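Side-chain contacts in lipolytic protein G-D-S-L family (Chitinophaga pinensis, PDB 4Q7Q), which is of unproven function but, as a member of the GDSL-like lipase/acylhydrolase family in the SGNH hydrolase clan, probably hydrolyses ester bonds: residues I110-S113 / K114-L118; V164-I167 / G168-E171; N153-T156 / L157-A161. All coordinates share one frame; numbering follows the deposited sequence.

Interaction 1: residues I110-S113 / K114-L118; sequences IIIS and KIRQL
Arg116 and Ile112, one helical turn apart, run alongside each other in the same direction, an example of an aliphatic branch packing against the flat face of a charged group one turn on. The methyl CG2 of Ile112 sits over one face of the guanidinium, 3.6 Å above its plane and displaced toward the rim, with Arg116 NH1 3.7 Å from Ile112 CG2. The Arg116 chain runs extended from CG to NE, which takes the flat group past the methyl with a face turned to it. At the guanidinium edge, in its plane, a water accepts from Arg116 NH1 at 2.9 Å, while Arg116 NH2 forms a salt bridge with Glu171 of helix 157-171. The same water reaches back with a weak, long bond to Ser113 OG, whose stronger partner is the carbonyl of Arg109 one turn earlier.

Ile111 and Ile115 meet differently: their side chains approach at an oblique angle, CG2 of Ile111 touching CD1 of Ile115 at 4.2 Å, while Ile115 CG1 lies 3.4 Å from Ile111 O. On another flank, the bend of Lys114 at chi2 (69°) helps carry its ammonium toward Gln117, and Lys114 NZ donates to Gln117 OE1 over 2.8 Å, in the carbonyl plane and on a lone pair. Asp64 takes the same ammonium in a salt bridge.

Backbone bonds from Lys114, Ile115, Arg116 and Gln117 run beneath all this. Inward, helix 104-118 lays Ile111 and Ile115 on strand 73-77 and Ile112 and Ile115 on strand 123-127, while Ile110 and Ile111 touch helix 56-61.

Interaction 2: residues V164-I167 / G168-E171; sequences VLTI and GRYE
Four successive i to i+4 backbone bonds, all of 2.9 Å, tie the amides of Gly168, Arg169, Tyr170 and Glu171 to the carbonyls of Val164, Leu165, Thr166 and Ile167. Over this regular frame the side chain of Arg169 folds back along the helix. Its chain is bent at chi3 (-122°), which lays the guanidinium flat over the preceding turn: the carbonyl oxygen Leu165 O lies 3.9 Å from the plane, over the centre of the group. That oxygen already accepts from Arg169 N, so a single residue meets it twice, through its amide and through the face of its charged end. Arg169 NH1 comes to 3.8 Å from Leu165 CB, and Arg169 NH2 to 3.7 Å from Thr166 OG1, the side chains of Arg169 and Thr166 crossing at a slant. The threonine hydroxyl has its hydrogen-bond partner further back, in the carbonyl of Asn162.

Helix 157-171 is one of the helices packed on the parallel sheet of the alpha/beta/alpha SGNH-hydrolase fold, and its inward flank is apolar. Val164 and Ile167 both rest on Leu126 of strand 123-127 and on Phe108 of helix 104-118.

At the last turn Glu171 starts close to Ile167, its CG 3.6 Å from Ile167 O, and a bend at chi2 then leads the carboxylate away. One oxygen, OE2, forms a hydrogen bond with Tyr95 OH, and OE1 forms a salt bridge with Arg116. Tyr170, its ring directed away from the preceding turn, touches Tyr95 and Gln96 of helix 92-96.

Interaction 3: residues N153-T156 / L157-A161; sequences NGQT and LEEFA
The backbone amide Thr156 N donates to Glu159 OE2 at 2.9 Å, approaching from above the carboxylate, 36° out of its plane. A water 2.9 Å from Glu159 OE2, also close to Gly154 O, can donate to it, though it has more acceptors in reach than protons. Glu159 reaches back to the amide with a chain extended beyond CG, passing Thr156 at about a right angle, and Glu159 CG lies 3.3 Å from Thr156 OG1.

The return bond runs from Glu159 N to Thr156 OG1 at 3.2 Å. With chi1 at 65°, the hydroxyl sits between the backbone N and the carbonyl carbon of Thr156, where it can face the amide. Together the bonds from Thr156 N to Glu159 OE2 and from Glu159 N to Thr156 OG1 form a capping box, with Thr156 as N-cap of helix 157-171; Glu159 N also makes a weak bond with Thr156 O. A second water lies 2.8 Å from Thr156 OG1 and donates weakly to Glu158 OE1; Glu158 OE2 is bonded to His180.

Phe160 closes the inner side. Thr156 O meets the ring edge in its plane, 3.3 Å from CD1 of Phe160, and the amide of Gln155 stands almost perpendicular to the ring (82°), its NE2 3.4 Å from Phe160 CZ. That amide is fixed by the carbonyl of Arg87 and the amide of Val89, while the Trp83 ring meets that of Phe160 with the planes nearly perpendicular.

Replacing Glu159 by an alanine is likely to leave the Thr156 amide without its carboxylate mate and the hydroxyl less firmly placed. The box gives acceptors to amides at a helix start, and a carboxylate here is likely to be favoured further by the positive end of the helix dipole.

How the interactions relate
Interactions 2 and 3 occupy opposite ends of helix 157-171, whereas interaction 1 closes helix 104-118 beside it. Interactions 1 and 2 touch where the two helices run close, by a salt bridge and by packing of Ile112 on Ile167. Each of these two has a buried apolar flank against the central sheet and polar side chains at the surface; Arg169 folds back over its own helix, whereas Arg116 reaches across to the neighbouring one. Interaction 3, about 25 Å from interaction 1 between centres, differs in kind: a loop turns into a helix there, and side chains take over bonding that regular helical turns leave to the backbone, with Leu157 and Phe160 as its buried members.

Interaction 1: residues I110-S113 / K114-L118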
loop_
_atom_site.group_PDB
_atom_site.type_symbol
_atom_site.label_atom_id
_atom_site.label_comp_id
_atom_site.label_asym_id
_atom_site.label_seq_id
_atom_site.Cartn_x
_atom_site.Cartn_y
_atom_site.Cartn_z
ATOM N N ILE A 110 -10.587 -14.546 4.816
ATOM C CA ILE A 110 -11.466 -13.916 5.795
ATOM C C ILE A 110 -12.068 -12.613 5.262
ATOM O O ILE A 110 -13.272 -12.374 5.384
ATOM C CB ILE A 110 -10.695 -13.651 7.109
ATOM C CG1 ILE A 110 -10.317 -14.982 7.758
ATOM C CG2 ILE A 110 -11.500 -12.771 8.060
ATOM C CD1 ILE A 110 -9.448 -14.817 8.970
ATOM N N ILE A 111 -11.230 -11.779 4.652
ATOM C CA ILE A 111 -11.675 -10.484 4.153
ATOM C C ILE A 111 -12.660 -10.623 2.996
ATOM O O ILE A 111 -13.723 -10.003 3.001
ATOM C CB ILE A 111 -10.484 -9.612 3.717
ATOM C CG1 ILE A 111 -9.626 -9.258 4.931
ATOM C CG2 ILE A 111 -10.968 -8.345 3.018
ATOM C CD1 ILE A 111 -8.224 -8.771 4.576
ATOM N N ILE A 112 -12.321 -11.449 2.015
ATOM C CA ILE A 112 -13.209 -11.632 0.870
ATOM C C ILE A 112 -14.520 -12.296 1.293
ATOM O O ILE A 112 -15.592 -11.948 0.794
ATOM C CB ILE A 112 -12.509 -12.399 -0.268
ATOM C CG1 ILE A 112 -11.458 -11.488 -0.906
ATOM C CG2 ILE A 112 -13.517 -12.867 -1.316
ATOM C CD1 ILE A 112 -10.483 -12.207 -1.799
ATOM N N SER A 113 -14.447 -13.221 2.244
ATOM C CA SER A 113 -15.665 -13.845 2.760
ATOM C C SER A 113 -16.580 -12.829 3.437
ATOM O O SER A 113 -17.796 -12.872 3.253
ATOM C CB SER A 113 -15.339 -14.988 3.719
ATOM O OG SER A 113 -14.696 -16.043 3.028
ATOM N N LYS A 114 -15.996 -11.904 4.203
ATOM C CA LYS A 114 -16.791 -10.861 4.858
ATOM C C LYS A 114 -17.480 -9.974 3.832
ATOM O O LYS A 114 -18.654 -9.633 3.977
ATOM C CB LYS A 114 -15.931 -9.994 5.772
ATOM C CG LYS A 114 -16.703 -8.869 6.451
ATOM C CD LYS A 114 -17.688 -9.414 7.475
ATOM C CE LYS A 114 -18.261 -8.301 8.341
ATOM N NZ LYS A 114 -19.278 -8.827 9.306
ATOM N N ILE A 115 -16.740 -9.590 2.801
ATOM C CA ILE A 115 -17.296 -8.751 1.746
ATOM C C ILE A 115 -18.522 -9.411 1.119
ATOM O O ILE A 115 -19.567 -8.777 0.939
ATOM C CB ILE A 115 -16.251 -8.463 0.665
ATOM C CG1 ILE A 115 -15.184 -7.528 1.228
ATOM C CG2 ILE A 115 -16.919 -7.866 -0.566
ATOM C CD1 ILE A 115 -13.994 -7.318 0.312
ATOM N N ARG A 116 -18.399 -10.699 0.819
ATOM C CA ARG A 116 -19.485 -11.441 0.197
ATOM C C ARG A 116 -20.676 -11.608 1.143
ATOM O O ARG A 116 -21.824 -11.656 0.703
ATOM C CB ARG A 116 -18.975 -12.781 -0.338
ATOM C CG ARG A 116 -18.093 -12.602 -1.572
ATOM C CD ARG A 116 -17.418 -13.884 -2.006
ATOM N NE ARG A 116 -16.758 -13.737 -3.302
ATOM C CZ ARG A 116 -15.796 -14.543 -3.745
ATOM N NH1 ARG A 116 -15.361 -15.540 -2.983
ATOM N NH2 ARG A 116 -15.250 -14.341 -4.939
ATOM N N GLN A 117 -20.403 -11.672 2.443
ATOM C CA GLN A 117 -21.470 -11.673 3.441
ATOM C C GLN A 117 -22.204 -10.330 3.443
ATOM O O GLN A 117 -23.434 -10.284 3.500
ATOM C CB GLN A 117 -20.904 -11.955 4.831
ATOM C CG GLN A 117 -21.895 -11.736 5.966
ATOM C CD GLN A 117 -21.210 -11.344 7.266
ATOM O OE1 GLN A 117 -20.957 -10.163 7.521
ATOM N NE2 GLN A 117 -20.903 -12.336 8.093
ATOM N N LEU A 118 -21.438 -9.241 3.381
ATOM C CA LEU A 118 -22.004 -7.895 3.375
ATOM C C LEU A 118 -22.827 -7.636 2.123
ATOM O O LEU A 118 -23.918 -7.070 2.192
ATOM C CB LEU A 118 -20.898 -6.842 3.488
ATOM C CG LEU A 118 -20.209 -6.719 4.847
ATOM C CD1 LEU A 118 -18.918 -5.916 4.726
ATOM C CD2 LEU A 118 -21.159 -6.088 5.860
HETATM O O HOH W 1 -15.558 -16.440 -0.244
#

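Interaction 2: residues V164-I167 / G168-E171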
loop_
_atom_site.group_PDB
_atom_site.type_symbol
_atom_site.label_atom_id
_atom_site.label_comp_id
_atom_site.label_asym_id
_atom_site.label_seq_id
_atom_site.Cartn_x
_atom_site.Cartn_y
_atom_site.Cartn_z
ATOM N N VAL A 164 -1.473 -12.051 -3.962
ATOM C CA VAL A 164 -2.657 -11.289 -4.343
ATOM C C VAL A 164 -3.061 -11.615 -5.786
ATOM O O VAL A 164 -4.233 -11.844 -6.078
ATOM C CB VAL A 164 -2.424 -9.771 -4.174
ATOM C CG1 VAL A 164 -3.595 -8.985 -4.753
ATOM C CG2 VAL A 164 -2.189 -9.427 -2.687
ATOM N N LEU A 165 -2.081 -11.659 -6.681
ATOM C CA LEU A 165 -2.345 -12.020 -8.070
ATOM C C LEU A 165 -2.944 -13.420 -8.174
ATOM O O LEU A 165 -3.876 -13.653 -8.940
ATOM C CB LEU A 165 -1.074 -11.925 -8.907
ATOM C CG LEU A 165 -0.560 -10.511 -9.194
ATOM C CD1 LEU A 165 0.879 -10.585 -9.668
ATOM C CD2 LEU A 165 -1.430 -9.817 -10.235
ATOM N N THR A 166 -2.405 -14.352 -7.397
ATOM C CA THR A 166 -2.903 -15.727 -7.399
ATOM C C THR A 166 -4.351 -15.814 -6.921
ATOM O O THR A 166 -5.154 -16.520 -7.519
ATOM C CB THR A 166 -1.998 -16.645 -6.550
ATOM O OG1 THR A 166 -0.674 -16.638 -7.097
ATOM C CG2 THR A 166 -2.519 -18.072 -6.542
ATOM N N ILE A 167 -4.686 -15.089 -5.856
ATOM C CA ILE A 167 -6.059 -15.065 -5.351
ATOM C C ILE A 167 -7.001 -14.465 -6.384
ATOM O O ILE A 167 -8.111 -14.963 -6.589
ATOM C CB ILE A 167 -6.166 -14.262 -4.033
ATOM C CG1 ILE A 167 -5.370 -14.954 -2.924
ATOM C CG2 ILE A 167 -7.615 -14.113 -3.599
ATOM C CD1 ILE A 167 -5.148 -14.089 -1.715
ATOM N N GLY A 168 -6.551 -13.394 -7.031
ATOM C CA GLY A 168 -7.318 -12.767 -8.093
ATOM C C GLY A 168 -7.625 -13.741 -9.216
ATOM O O GLY A 168 -8.769 -13.845 -9.664
ATOM N N ARG A 169 -6.605 -14.463 -9.675
ATOM C CA ARG A 169 -6.795 -15.454 -10.728
ATOM C C ARG A 169 -7.745 -16.566 -10.296
ATOM O O ARG A 169 -8.574 -17.010 -11.080
ATOM C CB ARG A 169 -5.457 -16.052 -11.167
ATOM C CG ARG A 169 -4.604 -15.111 -12.002
ATOM C CD ARG A 169 -3.374 -15.812 -12.567
ATOM N NE ARG A 169 -2.134 -15.167 -12.139
ATOM C CZ ARG A 169 -1.295 -15.679 -11.244
ATOM N NH1 ARG A 169 -0.190 -15.024 -10.915
ATOM N NH2 ARG A 169 -1.557 -16.854 -10.684
ATOM N N TYR A 170 -7.619 -17.011 -9.050
ATOM C CA TYR A 170 -8.439 -18.104 -8.543
ATOM C C TYR A 170 -9.910 -17.714 -8.462
ATOM O O TYR A 170 -10.787 -18.504 -8.803
ATOM C CB TYR A 170 -7.934 -18.550 -7.169
ATOM C CG TYR A 170 -8.748 -19.660 -6.548
ATOM C CD1 TYR A 170 -8.781 -20.924 -7.120
ATOM C CD2 TYR A 170 -9.480 -19.447 -5.388
ATOM C CE1 TYR A 170 -9.524 -21.946 -6.557
ATOM C CE2 TYR A 170 -10.226 -20.462 -4.817
ATOM C CZ TYR A 170 -10.244 -21.710 -5.405
ATOM O OH TYR A 170 -10.982 -22.725 -4.841
ATOM N N GLU A 171 -10.169 -16.491 -8.014
ATOM C CA GLU A 171 -11.536 -16.021 -7.814
ATOM C C GLU A 171 -12.115 -15.313 -9.035
ATOM O O GLU A 171 -13.292 -14.935 -9.039
ATOM C CB GLU A 171 -11.593 -15.075 -6.610
ATOM C CG GLU A 171 -11.408 -15.748 -5.266
ATOM C CD GLU A 171 -12.677 -16.420 -4.769
ATOM O OE1 GLU A 171 -13.602 -16.642 -5.581
ATOM O OE2 GLU A 171 -12.753 -16.723 -3.562
#

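Interaction 3: residues N153-T156 / L157-A161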
loop_
_atom_site.group_PDB
_atom_site.type_symbol
_atom_site.label_atom_id
_atom_site.label_comp_id
_atom_site.label_asym_id
_atom_site.label_seq_id
_atom_site.Cartn_x
_atom_site.Cartn_y
_atom_site.Cartn_z
ATOM N N ASN A 153 12.686 -11.457 6.835
ATOM C CA ASN A 153 12.361 -12.780 7.350
ATOM C C ASN A 153 12.239 -13.820 6.232
ATOM O O ASN A 153 11.338 -14.654 6.236
ATOM C CB ASN A 153 11.092 -12.721 8.210
ATOM C CG ASN A 153 11.281 -11.888 9.469
ATOM O OD1 ASN A 153 12.239 -11.117 9.581
ATOM N ND2 ASN A 153 10.383 -12.052 10.430
ATOM N N GLY A 154 13.148 -13.752 5.261
ATOM C CA GLY A 154 13.204 -14.741 4.202
ATOM C C GLY A 154 12.158 -14.598 3.121
ATOM O O GLY A 154 12.022 -15.474 2.275
ATOM N N GLN A 155 11.424 -13.492 3.132
ATOM C CA GLN A 155 10.386 -13.257 2.123
ATOM C C GLN A 155 10.599 -11.954 1.374
ATOM O O GLN A 155 10.970 -10.943 1.972
ATOM C CB GLN A 155 8.993 -13.242 2.760
ATOM C CG GLN A 155 8.680 -14.492 3.541
ATOM C CD GLN A 155 7.250 -14.522 4.070
ATOM O OE1 GLN A 155 6.504 -15.476 3.826
ATOM N NE2 GLN A 155 6.874 -13.493 4.823
ATOM N N THR A 156 10.367 -11.974 0.063
ATOM C CA THR A 156 10.377 -10.741 -0.718
ATOM C C THR A 156 8.984 -10.146 -0.731
ATOM O O THR A 156 7.992 -10.856 -0.573
ATOM C CB THR A 156 10.766 -10.982 -2.179
ATOM O OG1 THR A 156 9.756 -11.781 -2.803
ATOM C CG2 THR A 156 12.121 -11.675 -2.282
ATOM N N LEU A 157 8.904 -8.843 -0.948
ATOM C CA LEU A 157 7.610 -8.187 -1.069
ATOM C C LEU A 157 6.900 -8.708 -2.313
ATOM O O LEU A 157 5.664 -8.820 -2.341
ATOM C CB LEU A 157 7.774 -6.664 -1.124
ATOM C CG LEU A 157 6.489 -5.834 -1.189
ATOM C CD1 LEU A 157 5.555 -6.134 -0.010
ATOM C CD2 LEU A 157 6.855 -4.362 -1.223
ATOM N N GLU A 158 7.681 -9.068 -3.329
ATOM C CA GLU A 158 7.099 -9.613 -4.544
ATOM C C GLU A 158 6.250 -10.858 -4.276
ATOM O O GLU A 158 5.244 -11.077 -4.952
ATOM C CB GLU A 158 8.173 -9.915 -5.588
ATOM C CG GLU A 158 7.566 -10.347 -6.904
ATOM C CD GLU A 158 8.587 -10.647 -7.978
ATOM O OE1 GLU A 158 9.773 -10.858 -7.647
ATOM O OE2 GLU A 158 8.197 -10.669 -9.162
ATOM N N GLU A 159 6.645 -11.669 -3.294
ATOM C CA GLU A 159 5.846 -12.845 -2.946
ATOM C C GLU A 159 4.442 -12.463 -2.501
ATOM O O GLU A 159 3.478 -13.190 -2.755
ATOM C CB GLU A 159 6.502 -13.639 -1.833
ATOM C CG GLU A 159 7.755 -14.343 -2.245
ATOM C CD GLU A 159 8.368 -15.072 -1.078
ATOM O OE1 GLU A 159 7.733 -16.022 -0.573
ATOM O OE2 GLU A 159 9.466 -14.679 -0.653
ATOM N N PHE A 160 4.339 -11.328 -1.818
ATOM C CA PHE A 160 3.050 -10.814 -1.364
ATOM C C PHE A 160 2.212 -10.351 -2.553
ATOM O O PHE A 160 1.017 -10.635 -2.631
ATOM C CB PHE A 160 3.255 -9.697 -0.330
ATOM C CG PHE A 160 3.797 -10.193 0.977
ATOM C CD1 PHE A 160 5.123 -10.596 1.088
ATOM C CD2 PHE A 160 2.981 -10.285 2.098
ATOM C CE1 PHE A 160 5.624 -11.076 2.290
ATOM C CE2 PHE A 160 3.474 -10.764 3.297
ATOM C CZ PHE A 160 4.794 -11.155 3.395
ATOM N N ALA A 161 2.837 -9.643 -3.485
ATOM C CA ALA A 161 2.145 -9.257 -4.708
ATOM C C ALA A 161 1.673 -10.494 -5.465
ATOM O O ALA A 161 0.555 -10.531 -5.980
ATOM C CB ALA A 161 3.046 -8.412 -5.579
HETATM O O HOH W 2 10.206 -16.920 1.103
HETATM O O HOH W 3 10.285 -13.075 -5.189
#